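Local coordinates for putative peptide ABC-transport system periplasmic peptide-binding protein (PDB 4OEV), which binds nickel as the extracytoplasmic solute-binding protein of an ABC-type importer, and may also serve peptide transport as relatives do, at residues 233-241 with 278-289. Numbering follows the deposited sequence.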
ATOM      1  N   ILE A 233      11.684 -19.941  -5.612  1.00 43.19           N
ATOM      2  CA  ILE A 233      11.123 -19.061  -4.578  1.00 40.13           C
ATOM      3  C   ILE A 233      12.051 -17.873  -4.392  1.00 41.66           C
ATOM      4  O   ILE A 233      13.178 -18.033  -3.940  1.00 45.42           O
ATOM      5  CB  ILE A 233      10.952 -19.779  -3.227  1.00 38.42           C
ATOM      6  CG1 ILE A 233      10.126 -21.054  -3.400  1.00 38.31           C
ATOM      7  CG2 ILE A 233      10.298 -18.831  -2.226  1.00 41.00           C
ATOM      8  CD1 ILE A 233      10.165 -21.998  -2.186  1.00 39.60           C
ATOM      9  N   LEU A 234      11.586 -16.691  -4.766  1.00 38.53           N
ATOM     10  CA  LEU A 234      12.345 -15.467  -4.611  1.00 42.45           C
ATOM     11  C   LEU A 234      11.898 -14.753  -3.351  1.00 40.42           C
ATOM     12  O   LEU A 234      10.718 -14.403  -3.258  1.00 40.13           O
ATOM     13  CB  LEU A 234      12.127 -14.532  -5.784  1.00 45.26           C
ATOM     14  CG  LEU A 234      13.130 -14.632  -6.912  1.00 54.47           C
ATOM     15  CD1 LEU A 234      12.581 -13.753  -7.993  1.00 56.16           C
ATOM     16  CD2 LEU A 234      14.510 -14.188  -6.457  1.00 57.23           C
ATOM     17  N   ARG A 235      12.817 -14.542  -2.407  1.00 42.21           N
ATOM     18  CA  ARG A 235      12.502 -13.799  -1.181  1.00 45.70           C
ATOM     19  C   ARG A 235      12.592 -12.328  -1.456  1.00 45.36           C
ATOM     20  O   ARG A 235      13.634 -11.870  -1.908  1.00 49.70           O
ATOM     21  CB  ARG A 235      13.458 -14.121  -0.041  1.00 49.87           C
ATOM     22  CG  ARG A 235      13.261 -13.143   1.133  1.00 49.41           C
ATOM     23  CD  ARG A 235      14.232 -13.389   2.266  1.00 51.83           C
ATOM     24  NE  ARG A 235      14.115 -14.718   2.852  1.00 53.82           N
ATOM     25  CZ  ARG A 235      13.681 -14.966   4.091  1.00 57.24           C
ATOM     26  NH1 ARG A 235      13.296 -13.967   4.871  1.00 58.16           N
ATOM     27  NH2 ARG A 235      13.641 -16.218   4.560  1.00 55.35           N
ATOM     28  N   GLU A 236      11.518 -11.589  -1.197  1.00 41.49           N
ATOM     29  CA  GLU A 236      11.491 -10.141  -1.491  1.00 42.73           C
ATOM     30  C   GLU A 236      11.324  -9.351  -0.190  1.00 43.75           C
ATOM     31  O   GLU A 236      10.464  -9.688   0.618  1.00 43.89           O
ATOM     32  CB  GLU A 236      10.359  -9.819  -2.460  1.00 40.82           C
ATOM     33  CG  GLU A 236      10.443 -10.637  -3.738  1.00 42.37           C
ATOM     34  CD  GLU A 236      10.344  -9.782  -4.990  1.00 41.25           C
ATOM     35  OE1 GLU A 236      10.872  -8.645  -4.986  1.00 40.93           O
ATOM     36  OE2 GLU A 236       9.733 -10.242  -5.987  1.00 40.70           O
ATOM     37  N   LYS A 237      12.162  -8.336   0.014  1.00 45.10           N
ATOM     38  CA  LYS A 237      12.042  -7.443   1.171  1.00 44.03           C
ATOM     39  C   LYS A 237      10.879  -6.518   0.913  1.00 41.48           C
ATOM     40  O   LYS A 237      10.505  -6.336  -0.237  1.00 38.25           O
ATOM     41  CB  LYS A 237      13.322  -6.628   1.390  1.00 45.69           C
ATOM     42  CG  LYS A 237      14.539  -7.455   1.857  1.00 48.60           C
ATOM     43  CD  LYS A 237      14.370  -7.942   3.320  1.00 64.57           C
ATOM     44  CE  LYS A 237      15.527  -8.840   3.796  1.00 64.51           C
ATOM     45  NZ  LYS A 237      15.111 -10.222   4.302  1.00 63.92           N
ATOM     46  N   SER A 238      10.276  -5.944   1.961  1.00 40.01           N
ATOM     47  CA  SER A 238       9.174  -5.008   1.707  1.00 38.28           C
ATOM     48  C   SER A 238       9.060  -3.988   2.816  1.00 36.27           C
ATOM     49  O   SER A 238       9.543  -4.217   3.923  1.00 37.31           O
ATOM     50  CB  SER A 238       7.841  -5.730   1.575  1.00 35.10           C
ATOM     51  OG  SER A 238       7.187  -5.812   2.846  1.00 34.48           O
ATOM     52  N   ALA A 239       8.329  -2.920   2.540  1.00 36.86           N
ATOM     53  CA  ALA A 239       8.043  -1.889   3.543  1.00 36.63           C
ATOM     54  C   ALA A 239       6.652  -2.137   4.141  1.00 35.97           C
ATOM     55  O   ALA A 239       6.067  -1.280   4.816  1.00 33.20           O
ATOM     56  CB  ALA A 239       8.148  -0.460   2.913  1.00 33.41           C
ATOM     57  N   ASP A 240       6.110  -3.318   3.859  1.00 35.36           N
ATOM     58  CA  ASP A 240       4.771  -3.674   4.297  1.00 32.70           C
ATOM     59  C   ASP A 240       4.748  -4.154   5.752  1.00 31.71           C
ATOM     60  O   ASP A 240       5.464  -5.095   6.084  1.00 32.62           O
ATOM     61  CB  ASP A 240       4.233  -4.774   3.388  1.00 33.24           C
ATOM     62  CG  ASP A 240       2.759  -5.010   3.585  1.00 30.98           C
ATOM     63  OD1 ASP A 240       2.090  -4.188   4.246  1.00 32.81           O
ATOM     64  OD2 ASP A 240       2.252  -5.990   3.036  1.00 32.94           O
ATOM     65  N   TYR A 241       3.937  -3.540   6.608  1.00 30.84           N
ATOM     66  CA  TYR A 241       3.814  -4.050   8.015  1.00 30.73           C
ATOM     67  C   TYR A 241       2.384  -4.504   8.363  1.00 28.79           C
ATOM     68  O   TYR A 241       1.415  -4.096   7.722  1.00 25.92           O
ATOM     69  CB  TYR A 241       4.283  -2.983   9.025  1.00 30.58           C
ATOM     70  CG  TYR A 241       3.425  -1.718   9.000  1.00 31.08           C
ATOM     71  CD1 TYR A 241       2.203  -1.670   9.682  1.00 31.97           C
ATOM     72  CD2 TYR A 241       3.847  -0.578   8.325  1.00 31.23           C
ATOM     73  CE1 TYR A 241       1.400  -0.512   9.639  1.00 31.79           C
ATOM     74  CE2 TYR A 241       3.057   0.591   8.302  1.00 30.56           C
ATOM     75  CZ  TYR A 241       1.841   0.593   8.935  1.00 31.99           C
ATOM     76  OH  TYR A 241       1.049   1.712   8.907  1.00 28.36           O
ATOM     77  N   ASP A 278      10.785 -16.045  10.823  1.00 71.15           N
ATOM     78  CA  ASP A 278      11.818 -15.097  10.395  1.00 77.45           C
ATOM     79  C   ASP A 278      11.715 -14.683   8.888  1.00 66.28           C
ATOM     80  O   ASP A 278      12.711 -14.372   8.223  1.00 67.84           O
ATOM     81  CB  ASP A 278      13.199 -15.685  10.745  1.00 83.62           C
ATOM     82  CG  ASP A 278      13.380 -15.872  12.271  1.00 87.94           C
ATOM     83  OD1 ASP A 278      13.022 -14.934  13.028  1.00 87.51           O
ATOM     84  OD2 ASP A 278      13.847 -16.957  12.713  1.00 90.79           O
ATOM     85  N   TYR A 279      10.489 -14.734   8.367  1.00 61.74           N
ATOM     86  CA  TYR A 279      10.113 -14.051   7.133  1.00 53.72           C
ATOM     87  C   TYR A 279       9.544 -12.686   7.505  1.00 46.33           C
ATOM     88  O   TYR A 279       8.676 -12.129   6.812  1.00 42.13           O
ATOM     89  CB  TYR A 279       9.091 -14.864   6.361  1.00 52.44           C
ATOM     90  CG  TYR A 279       9.589 -15.303   5.011  1.00 51.70           C
ATOM     91  CD1 TYR A 279       9.257 -14.575   3.871  1.00 51.21           C
ATOM     92  CD2 TYR A 279      10.386 -16.433   4.868  1.00 52.97           C
ATOM     93  CE1 TYR A 279       9.706 -14.955   2.615  1.00 52.33           C
ATOM     94  CE2 TYR A 279      10.844 -16.836   3.601  1.00 55.00           C
ATOM     95  CZ  TYR A 279      10.499 -16.077   2.478  1.00 54.41           C
ATOM     96  OH  TYR A 279      10.930 -16.442   1.217  1.00 56.90           O
ATOM     97  N   ALA A 280      10.031 -12.146   8.619  1.00 47.10           N
ATOM     98  CA  ALA A 280       9.477 -10.902   9.173  1.00 45.86           C
ATOM     99  C   ALA A 280      10.421 -10.303  10.212  1.00 46.84           C
ATOM    100  O   ALA A 280      11.318 -10.991  10.705  1.00 52.21           O
ATOM    101  CB  ALA A 280       8.114 -11.165   9.779  1.00 43.59           C
ATOM    102  N   PHE A 281      10.226  -9.032  10.549  1.00 42.50           N
ATOM    103  CA  PHE A 281      10.938  -8.474  11.681  1.00 40.32           C
ATOM    104  C   PHE A 281       9.926  -7.676  12.508  1.00 38.20           C
ATOM    105  O   PHE A 281       8.886  -7.241  11.988  1.00 43.82           O
ATOM    106  CB  PHE A 281      12.199  -7.649  11.269  1.00 46.24           C
ATOM    107  CG  PHE A 281      11.948  -6.250  10.685  1.00 49.26           C
ATOM    108  CD1 PHE A 281      11.680  -5.145  11.513  1.00 47.81           C
ATOM    109  CD2 PHE A 281      12.136  -6.006   9.305  1.00 50.42           C
ATOM    110  CE1 PHE A 281      11.498  -3.851  10.955  1.00 47.46           C
ATOM    111  CE2 PHE A 281      11.977  -4.730   8.740  1.00 47.18           C
ATOM    112  CZ  PHE A 281      11.656  -3.651   9.553  1.00 48.06           C
ATOM    113  N   VAL A 282      10.186  -7.587  13.811  1.00 40.70           N
ATOM    114  CA  VAL A 282       9.269  -6.878  14.717  1.00 37.51           C
ATOM    115  C   VAL A 282       9.107  -5.413  14.282  1.00 36.60           C
ATOM    116  O   VAL A 282      10.111  -4.747  14.022  1.00 39.95           O
ATOM    117  CB  VAL A 282       9.747  -6.918  16.165  1.00 38.97           C
ATOM    118  CG1 VAL A 282       8.769  -6.101  17.055  1.00 38.63           C
ATOM    119  CG2 VAL A 282       9.881  -8.388  16.646  1.00 41.13           C
ATOM    120  N   ALA A 283       7.851  -4.943  14.197  1.00 36.20           N
ATOM    121  CA  ALA A 283       7.509  -3.567  13.890  1.00 35.23           C
ATOM    122  C   ALA A 283       7.119  -2.775  15.147  1.00 35.12           C
ATOM    123  O   ALA A 283       6.491  -3.303  16.069  1.00 33.68           O
ATOM    124  CB  ALA A 283       6.351  -3.504  12.869  1.00 31.63           C
ATOM    125  N   ASN A 284       7.450  -1.492  15.129  1.00 34.44           N
ATOM    126  CA  ASN A 284       7.129  -0.555  16.203  1.00 33.25           C
ATOM    127  C   ASN A 284       6.552   0.733  15.657  1.00 33.57           C
ATOM    128  O   ASN A 284       5.822   1.429  16.342  1.00 31.48           O
ATOM    129  CB  ASN A 284       8.396  -0.252  17.020  1.00 38.06           C
ATOM    130  CG  ASN A 284       8.692  -1.334  18.017  1.00 41.23           C
ATOM    131  OD1 ASN A 284       7.825  -1.669  18.836  1.00 38.20           O
ATOM    132  ND2 ASN A 284       9.918  -1.893  17.965  1.00 42.42           N
ATOM    133  N   HIS A 285       6.882   1.059  14.419  1.00 32.45           N
ATOM    134  CA  HIS A 285       6.300   2.271  13.821  1.00 34.13           C
ATOM    135  C   HIS A 285       6.286   2.143  12.278  1.00 36.71           C
ATOM    136  O   HIS A 285       6.772   1.146  11.753  1.00 38.59           O
ATOM    137  CB  HIS A 285       7.050   3.516  14.320  1.00 30.79           C
ATOM    138  CG  HIS A 285       8.380   3.769  13.669  1.00 36.23           C
ATOM    139  ND1 HIS A 285       8.515   4.134  12.344  1.00 33.75           N
ATOM    140  CD2 HIS A 285       9.627   3.809  14.195  1.00 36.99           C
ATOM    141  CE1 HIS A 285       9.785   4.332  12.071  1.00 34.61           C
ATOM    142  NE2 HIS A 285      10.485   4.148  13.176  1.00 37.77           N
ATOM    143  N   PRO A 286       5.678   3.109  11.554  1.00 35.95           N
ATOM    144  CA  PRO A 286       5.329   2.761  10.164  1.00 34.48           C
ATOM    145  C   PRO A 286       6.370   3.172   9.117  1.00 33.74           C
ATOM    146  O   PRO A 286       6.133   3.015   7.897  1.00 30.72           O
ATOM    147  CB  PRO A 286       4.035   3.527   9.949  1.00 32.84           C
ATOM    148  CG  PRO A 286       4.227   4.768  10.751  1.00 34.61           C
ATOM    149  CD  PRO A 286       5.137   4.427  11.920  1.00 33.91           C
ATOM    150  N   LEU A 287       7.540   3.600   9.572  1.00 32.51           N
ATOM    151  CA  LEU A 287       8.548   4.085   8.636  1.00 34.51           C
ATOM    152  C   LEU A 287       9.919   3.440   8.822  1.00 35.94           C
ATOM    153  O   LEU A 287      10.943   4.082   8.559  1.00 38.81           O
ATOM    154  CB  LEU A 287       8.662   5.618   8.759  1.00 37.12           C
ATOM    155  CG  LEU A 287       7.474   6.441   8.277  1.00 36.05           C
ATOM    156  CD1 LEU A 287       7.639   7.876   8.676  1.00 33.33           C
ATOM    157  CD2 LEU A 287       7.336   6.348   6.759  1.00 37.75           C
ATOM    158  N   GLU A 288       9.951   2.159   9.229  1.00 35.35           N
ATOM    159  CA  GLU A 288      11.217   1.490   9.608  1.00 37.34           C
ATOM    160  C   GLU A 288      12.053   0.952   8.431  1.00 40.31           C
ATOM    161  O   GLU A 288      13.148   0.374   8.624  1.00 40.08           O
ATOM    162  CB  GLU A 288      10.914   0.357  10.587  1.00 39.02           C
ATOM    163  CG  GLU A 288      10.338   0.921  11.901  1.00 36.95           C
ATOM    164  CD  GLU A 288      10.276  -0.111  13.004  1.00 37.63           C
ATOM    165  OE1 GLU A 288       9.138  -0.550  13.324  1.00 36.09           O
ATOM    166  OE2 GLU A 288      11.348  -0.478  13.523  1.00 38.70           O
ATOM    167  N   ARG A 289      11.542   1.143   7.222  1.00 39.85           N
ATOM    168  CA  ARG A 289      12.334   0.870   6.030  1.00 43.09           C
ATOM    169  C   ARG A 289      12.547   2.151   5.220  1.00 43.25           C
ATOM    170  O   ARG A 289      13.052   2.101   4.083  1.00 44.49           O
ATOM    171  CB  ARG A 289      11.673  -0.192   5.152  1.00 45.45           C
ATOM    172  CG  ARG A 289      11.864  -1.616   5.688  1.00 50.20           C
ATOM    173  CD  ARG A 289      12.138  -2.570   4.540  1.00 55.67           C
ATOM    174  NE  ARG A 289      12.089  -3.948   5.013  1.00 58.50           N
ATOM    175  CZ  ARG A 289      13.163  -4.681   5.289  1.00 62.80           C
ATOM    176  NH1 ARG A 289      14.377  -4.171   5.100  1.00 64.96           N
ATOM    177  NH2 ARG A 289      13.022  -5.933   5.731  1.00 63.71           N
TER
HETATM  178  O   HOH W   1      10.688  -7.023   4.550  1.00 34.99           O
HETATM  179  O   HOH W   2       6.554   1.161   5.781  1.00 33.91           O
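Arg235 lies over one face of the Tyr279 ring in a cation-pi contact, Arg235 CZ 3.7 Å from the ring centroid; the arginine is on strand 231-236 and the tyrosine just ahead of strand 280-282, in an antiparallel sheet of this family 5 solute-binding protein. Both strands pair with the long strand 454-467, whose Asp461 also touches Tyr279. CG of Arg235 stands opposite the backbone N (chi1 170°) and the chain bends at chi3, laying the guanidinium on the ring with the two planes 31° apart. At the guanidinium edge, Arg235 NH1 gives a weak hydrogen bond to Asp278 O (3.4 Å) and also forms a salt bridge with Asp461, an acid shared with Lys237 NZ.

Farther along, Arg289 reaches the backbone at Ser238. Arg289 NE makes a short but bent, weak bond to Ser238 O (2.8 Å, 128° at the hydrogen), while Arg289 NH2 and Ser238 N both donate to one water. Lys237 crosses this arginine at about a right angle, Lys237 CD 3.4 Å from Arg289 NH2. Beyond the ST turn of Ser238, Tyr241 holds its CG between backbone N and carbonyl carbon and runs alongside Pro286, Tyr241 CE2 3.5 Å from Pro286 CB. A second water donates to Ala239 O (2.7 Å) and Pro286 O (2.8 Å), bridging the two backbones.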